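Local coordinates for regulator of g-protein signalling 1 (PDB 2BV1) that increases the GTPase activity of G protein alpha subunits, driving them into the inactive GDP-bound form and so damping signals from G protein-coupled receptors, at residues A100-A105 with F111-K116. Residues are numbered along the deposited sequence; the frame is centred on the assembly and turned at random.
Sequences AKKIKA and FDEAQK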
ATOM      1  N   ALA A 100      17.677  -1.570   4.450  1.00 40.02           N
ATOM      2  CA  ALA A 100      18.794  -1.699   3.546  1.00 40.59           C
ATOM      3  C   ALA A 100      19.730  -2.842   3.972  1.00 41.91           C
ATOM      4  O   ALA A 100      20.251  -3.575   3.141  1.00 41.02           O
ATOM      5  CB  ALA A 100      19.544  -0.402   3.482  1.00 40.69           C
ATOM      6  N   LYS A 101      19.944  -2.968   5.278  1.00 42.66           N
ATOM      7  CA  LYS A 101      20.747  -4.028   5.836  1.00 44.15           C
ATOM      8  C   LYS A 101      20.088  -5.397   5.664  1.00 45.28           C
ATOM      9  O   LYS A 101      20.788  -6.387   5.428  1.00 45.87           O
ATOM     10  CB  LYS A 101      21.010  -3.782   7.324  1.00 43.93           C
ATOM     11  CG  LYS A 101      22.159  -2.839   7.598  1.00 45.90           C
ATOM     12  N   LYS A 102      18.763  -5.470   5.803  1.00 46.14           N
ATOM     13  CA  LYS A 102      18.047  -6.740   5.615  1.00 47.26           C
ATOM     14  C   LYS A 102      18.099  -7.237   4.149  1.00 47.85           C
ATOM     15  O   LYS A 102      17.959  -8.437   3.892  1.00 47.77           O
ATOM     16  CB  LYS A 102      16.610  -6.608   6.103  1.00 47.34           C
ATOM     17  CG  LYS A 102      16.529  -6.396   7.612  1.00 47.75           C
ATOM     18  CD  LYS A 102      15.156  -5.979   8.101  1.00 48.17           C
ATOM     19  CE  LYS A 102      15.041  -6.267   9.614  1.00 49.38           C
ATOM     20  NZ  LYS A 102      13.645  -6.192  10.112  1.00 51.91           N
ATOM     21  N   ILE A 103      18.332  -6.313   3.210  1.00 48.27           N
ATOM     22  CA  ILE A 103      18.246  -6.580   1.771  1.00 48.36           C
ATOM     23  C   ILE A 103      19.325  -7.556   1.330  1.00 48.85           C
ATOM     24  O   ILE A 103      19.118  -8.333   0.406  1.00 48.56           O
ATOM     25  CB  ILE A 103      18.400  -5.253   0.925  1.00 47.98           C
ATOM     26  CG1 ILE A 103      17.241  -4.295   1.180  1.00 47.82           C
ATOM     27  CG2 ILE A 103      18.514  -5.546  -0.589  1.00 48.86           C
ATOM     28  CD1 ILE A 103      15.865  -4.928   1.213  1.00 45.35           C
ATOM     29  N   LYS A 104      20.473  -7.495   1.993  1.00 49.25           N
ATOM     30  CA  LYS A 104      21.633  -8.268   1.603  1.00 49.53           C
ATOM     31  C   LYS A 104      21.502  -9.758   1.958  1.00 49.48           C
ATOM     32  O   LYS A 104      22.248 -10.571   1.424  1.00 50.13           O
ATOM     33  CB  LYS A 104      22.887  -7.705   2.283  1.00 50.18           C
ATOM     34  CG  LYS A 104      23.224  -6.239   1.979  1.00 50.59           C
ATOM     35  CD  LYS A 104      24.114  -5.658   3.093  1.00 50.43           C
ATOM     36  CE  LYS A 104      25.125  -4.634   2.576  1.00 50.76           C
ATOM     37  NZ  LYS A 104      26.529  -5.201   2.619  1.00 51.17           N
ATOM     38  N   ALA A 105      20.612 -10.106   2.893  1.00 48.84           N
ATOM     39  CA  ALA A 105      20.289 -11.516   3.178  1.00 48.14           C
ATOM     40  C   ALA A 105      18.861 -11.618   3.675  1.00 47.28           C
ATOM     41  O   ALA A 105      18.624 -11.853   4.853  1.00 47.72           O
ATOM     42  CB  ALA A 105      21.249 -12.090   4.201  1.00 48.49           C
ATOM     43  N   PHE A 111      10.552  -6.585   4.996  1.00 38.37           N
ATOM     44  CA  PHE A 111       9.903  -5.296   4.782  1.00 38.51           C
ATOM     45  C   PHE A 111       8.795  -4.961   5.793  1.00 38.40           C
ATOM     46  O   PHE A 111       8.122  -3.922   5.624  1.00 37.44           O
ATOM     47  CB  PHE A 111       9.314  -5.210   3.346  1.00 37.81           C
ATOM     48  CG  PHE A 111      10.344  -5.262   2.286  1.00 36.94           C
ATOM     49  CD1 PHE A 111      11.180  -4.165   2.073  1.00 36.82           C
ATOM     50  CD2 PHE A 111      10.508  -6.404   1.504  1.00 37.11           C
ATOM     51  CE1 PHE A 111      12.176  -4.201   1.107  1.00 37.57           C
ATOM     52  CE2 PHE A 111      11.504  -6.467   0.549  1.00 35.24           C
ATOM     53  CZ  PHE A 111      12.329  -5.375   0.327  1.00 36.55           C
ATOM     54  N   ASP A 112       8.615  -5.822   6.803  1.00 38.94           N
ATOM     55  CA  ASP A 112       7.565  -5.660   7.833  1.00 40.24           C
ATOM     56  C   ASP A 112       7.612  -4.301   8.545  1.00 39.66           C
ATOM     57  O   ASP A 112       6.580  -3.692   8.793  1.00 40.07           O
ATOM     58  CB  ASP A 112       7.688  -6.751   8.883  1.00 41.38           C
ATOM     59  CG  ASP A 112       7.157  -8.107   8.399  1.00 44.24           C
ATOM     60  OD1 ASP A 112       6.701  -8.221   7.241  1.00 45.97           O
ATOM     61  OD2 ASP A 112       7.186  -9.040   9.214  1.00 47.52           O
ATOM     62  N   GLU A 113       8.804  -3.819   8.858  1.00 40.36           N
ATOM     63  CA  GLU A 113       8.938  -2.544   9.568  1.00 41.79           C
ATOM     64  C   GLU A 113       8.540  -1.383   8.657  1.00 39.03           C
ATOM     65  O   GLU A 113       7.738  -0.514   9.021  1.00 37.36           O
ATOM     66  CB  GLU A 113      10.360  -2.349  10.107  1.00 41.87           C
ATOM     67  CG  GLU A 113      10.623  -2.920  11.493  1.00 45.93           C
ATOM     68  CD  GLU A 113      12.027  -2.588  12.004  1.00 47.29           C
ATOM     69  OE1 GLU A 113      12.581  -1.506  11.627  1.00 55.73           O
ATOM     70  OE2 GLU A 113      12.580  -3.408  12.788  1.00 53.88           O
ATOM     71  N   ALA A 114       9.102  -1.371   7.454  1.00 38.72           N
ATOM     72  CA  ALA A 114       8.801  -0.335   6.481  1.00 37.29           C
ATOM     73  C   ALA A 114       7.339  -0.380   6.069  1.00 37.59           C
ATOM     74  O   ALA A 114       6.690   0.666   5.895  1.00 38.39           O
ATOM     75  CB  ALA A 114       9.719  -0.429   5.272  1.00 37.37           C
ATOM     76  N   GLN A 115       6.788  -1.577   6.009  1.00 37.74           N
ATOM     77  CA  GLN A 115       5.404  -1.760   5.556  1.00 37.73           C
ATOM     78  C   GLN A 115       4.462  -1.159   6.631  1.00 37.15           C
ATOM     79  O   GLN A 115       3.483  -0.511   6.330  1.00 35.52           O
ATOM     80  CB  GLN A 115       5.093  -3.225   5.369  1.00 37.12           C
ATOM     81  CG  GLN A 115       3.696  -3.434   4.773  1.00 39.64           C
ATOM     82  CD  GLN A 115       3.338  -4.881   4.487  1.00 37.66           C
ATOM     83  OE1 GLN A 115       3.968  -5.802   4.990  1.00 41.72           O
ATOM     84  NE2 GLN A 115       2.303  -5.082   3.663  1.00 40.56           N
ATOM     85  N   LYS A 116       4.789  -1.429   7.886  1.00 38.24           N
ATOM     86  CA  LYS A 116       4.025  -0.912   8.989  1.00 38.25           C
ATOM     87  C   LYS A 116       4.010   0.604   9.011  1.00 37.63           C
ATOM     88  O   LYS A 116       2.976   1.193   9.168  1.00 38.58           O
ATOM     89  CB  LYS A 116       4.519  -1.498  10.279  1.00 38.65           C
ATOM     90  CG  LYS A 116       3.525  -1.296  11.427  1.00 42.38           C
TER
HETATM   91  O   HOH W   1      11.334  -5.487   9.193  1.00 41.96           O
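Ile-103 and Phe-111 make the apolar half of this contact, and Lys-102 and Glu-113 the polar half, where the C-terminal part of helix 93-103 faces the first turn of helix 112-131 in the all-helical RGS domain. A short loop joins the two helices, and the two segments bury just 123 Å² between them, so this is a light, partly buried meeting.

On the apolar side a single methyl does the touching. Ile-103 carries CG1 anti to its carbonyl carbon (chi1 -65°), and from there CD1 extends to the far end of the Phe-111 ring, 3.7 Å from CZ, with CE1 almost as near. The methyl meets the ring obliquely, and the two side chains cross at about a right angle. The Phe-111 bond to CB starts out away from residues 100-105, yet the ring lies so that its CE1-CZ end comes within contact of the methyl. Helices 50-62 and 69-81 supply much of the rest of its surroundings: Tyr-61 stacks on it edge-to-face, and Cys-58, Ala-73 and Ile-76 also touch it, as does Thr-99 of helix 93-103.

The polar side is looser. Lys-102 runs out fully extended beyond CG, crossing the likewise extended Glu-113 at roughly a right angle. Its NZ stops 4.0 Å from Glu-113 OE2, too long for a salt bridge, although the opposite charges should still attract weakly. No direct hydrogen bond joins the segments; water takes that role. Glu-113 N, in the first turn of its helix, where backbone N-H groups commonly lack a partner within the helix, donates to a water at 3.0 Å, and that same water oxygen accepts a hydrogen bond from Lys-102 NZ at 2.6 Å.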